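Local atomic coordinates of methyltransferase-like protein of unknown function (Silicibacter pomeroyi DSS-3, PDB entry 3CVO), a protein that is of unknown function but has the Rossmann-like fold of class I methyltransferases and so probably uses S-adenosylmethionine as methyl donor. Residues L150-D153 / D154-Q157. Residues are numbered along the deposited sequence; the frame is centred on the assembly and turned at random.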
ATOM      1  N   LEU A 150      -3.139  21.299   5.704  1.00 19.57           N
ATOM      2  CA  LEU A 150      -4.192  20.276   5.561  1.00 22.71           C
ATOM      3  C   LEU A 150      -5.282  20.532   6.563  1.00 21.31           C
ATOM      4  O   LEU A 150      -5.068  20.720   7.750  1.00 22.33           O
ATOM      5  CB  LEU A 150      -3.621  18.841   5.662  1.00 21.32           C
ATOM      6  CG  LEU A 150      -4.668  17.765   5.330  1.00 22.93           C
ATOM      7  CD1 LEU A 150      -4.035  16.616   4.523  1.00 21.72           C
ATOM      8  CD2 LEU A 150      -5.387  17.219   6.540  1.00 22.83           C
ATOM      9  N   LEU A 151      -6.501  20.615   6.052  1.00 20.95           N
ATOM     10  CA  LEU A 151      -7.684  20.793   6.880  1.00 22.23           C
ATOM     11  C   LEU A 151      -8.459  19.479   6.877  1.00 23.43           C
ATOM     12  O   LEU A 151      -8.789  18.928   5.828  1.00 21.85           O
ATOM     13  CB  LEU A 151      -8.571  21.916   6.331  1.00 20.85           C
ATOM     14  CG  LEU A 151      -7.956  23.301   6.098  1.00 23.29           C
ATOM     15  CD1 LEU A 151      -8.946  24.256   5.435  1.00 23.69           C
ATOM     16  CD2 LEU A 151      -7.351  23.866   7.416  1.00 17.00           C
ATOM     17  N   PHE A 152      -8.691  18.948   8.054  1.00 22.23           N
ATOM     18  CA  PHE A 152      -9.316  17.634   8.185  1.00 21.21           C
ATOM     19  C   PHE A 152     -10.638  17.874   8.933  1.00 22.77           C
ATOM     20  O   PHE A 152     -10.669  18.150  10.137  1.00 21.51           O
ATOM     21  CB  PHE A 152      -8.364  16.729   8.953  1.00 20.71           C
ATOM     22  CG  PHE A 152      -8.690  15.236   8.951  1.00 23.20           C
ATOM     23  CD1 PHE A 152      -9.956  14.773   9.170  1.00 20.10           C
ATOM     24  CD2 PHE A 152      -7.674  14.296   8.773  1.00 24.77           C
ATOM     25  CE1 PHE A 152     -10.233  13.415   9.228  1.00 26.98           C
ATOM     26  CE2 PHE A 152      -7.934  12.938   8.829  1.00 26.33           C
ATOM     27  CZ  PHE A 152      -9.230  12.500   9.049  1.00 24.84           C
ATOM     28  N   ASP A 153     -11.738  17.756   8.209  1.00 23.73           N
ATOM     29  CA  ASP A 153     -13.043  17.996   8.815  1.00 25.15           C
ATOM     30  C   ASP A 153     -13.551  16.800   9.624  1.00 25.55           C
ATOM     31  O   ASP A 153     -13.248  15.645   9.313  1.00 27.17           O
ATOM     32  CB  ASP A 153     -14.074  18.385   7.780  1.00 25.38           C
ATOM     33  CG  ASP A 153     -15.238  19.165   8.382  1.00 31.29           C
ATOM     34  OD1 ASP A 153     -15.155  19.697   9.539  1.00 33.07           O
ATOM     35  OD2 ASP A 153     -16.253  19.262   7.674  1.00 33.71           O
ATOM     36  N   ASP A 154     -14.284  17.131  10.688  1.00 25.85           N
ATOM     37  CA  ASP A 154     -14.895  16.116  11.562  1.00 27.58           C
ATOM     38  C   ASP A 154     -13.823  15.269  12.165  1.00 26.00           C
ATOM     39  O   ASP A 154     -13.961  14.064  12.270  1.00 26.04           O
ATOM     40  CB  ASP A 154     -15.781  15.177  10.735  1.00 27.81           C
ATOM     41  CG  ASP A 154     -16.814  15.931   9.939  1.00 36.96           C
ATOM     42  OD1 ASP A 154     -17.735  16.466  10.596  1.00 34.40           O
ATOM     43  OD2 ASP A 154     -16.683  16.023   8.678  1.00 36.90           O
ATOM     44  N   TYR A 155     -12.724  15.914  12.511  1.00 28.15           N
ATOM     45  CA  TYR A 155     -11.536  15.221  13.034  1.00 29.09           C
ATOM     46  C   TYR A 155     -11.743  14.559  14.401  1.00 34.49           C
ATOM     47  O   TYR A 155     -11.210  13.488  14.666  1.00 40.36           O
ATOM     48  CB  TYR A 155     -10.349  16.170  13.096  1.00 26.60           C
ATOM     49  CG  TYR A 155      -9.039  15.477  13.490  1.00 21.25           C
ATOM     50  CD1 TYR A 155      -8.400  14.570  12.654  1.00 21.87           C
ATOM     51  CD2 TYR A 155      -8.456  15.755  14.705  1.00 22.35           C
ATOM     52  CE1 TYR A 155      -7.233  13.961  13.031  1.00 23.45           C
ATOM     53  CE2 TYR A 155      -7.269  15.166  15.077  1.00 26.92           C
ATOM     54  CZ  TYR A 155      -6.666  14.277  14.251  1.00 27.12           C
ATOM     55  OH  TYR A 155      -5.465  13.712  14.651  1.00 27.96           O
ATOM     56  N   SER A 156     -12.517  15.182  15.264  1.00 38.08           N
ATOM     57  CA  SER A 156     -12.802  14.569  16.571  1.00 41.66           C
ATOM     58  C   SER A 156     -13.592  13.255  16.379  1.00 44.55           C
ATOM     59  O   SER A 156     -13.581  12.370  17.220  1.00 46.06           O
ATOM     60  CB  SER A 156     -13.540  15.559  17.497  1.00 41.53           C
ATOM     61  N   GLN A 157     -14.184  13.101  15.203  1.00 48.37           N
ATOM     62  CA  GLN A 157     -15.236  12.080  14.975  1.00 51.14           C
ATOM     63  C   GLN A 157     -14.842  10.652  15.366  1.00 54.04           C
ATOM     64  O   GLN A 157     -15.666   9.908  15.923  1.00 54.04           O
ATOM     65  CB  GLN A 157     -15.730  12.087  13.526  1.00 51.27           C
ATOM     66  CG  GLN A 157     -16.962  11.222  13.282  1.00 55.71           C
ATOM     67  CD  GLN A 157     -18.224  11.746  13.959  1.00 58.15           C
ATOM     68  OE1 GLN A 157     -18.648  12.888  13.740  1.00 54.00           O
ATOM     69  NE2 GLN A 157     -18.849  10.892  14.767  1.00 57.92           N
TER
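Asp-154 follows directly on Asp-153, and its backbone N makes a weak, bent hydrogen bond to Asp-153 OD1, 2.9 Å away with an N-H...O angle of 128°. The two carboxylates lie close, Asp-153 OD2 3.4 Å from Asp-154 OD2, their planes turned somewhat against each other. Like charges at this distance should repel, but Arg-176 forms a salt bridge with Asp-153 and Arg-133 with Asp-154, so acidic residues suit both places. The positive phi of Asp-154, a left-handed conformation that aspartate tolerates fairly well, turns the chain off the strand.

With CG anti to the backbone N (chi1 -174°), the Tyr-155 ring edge is directed at Phe-152 in a T-shaped stack, planes at 71° and centroids 5.1 Å apart. Tyr-155 CD1 sits over the middle of the broad apolar face that buried Phe-152 offers, 3.8 Å from Phe-152 CG. Tyrosine fits because the hydroxyl of this buried residue is hydrogen-bonded to Glu-165. An alanine in place of Phe-152 would probably leave the Tyr-155 edge without its apolar mate.

Gln-157 N closes the turn onto Asp-154 O, 3.1 Å away. This strand-to-loop turn ends strand 148-152, parallel to 125-128 and antiparallel to 177-182, in the 3-2-1-4-5-7-6 sheet of class I methyltransferases.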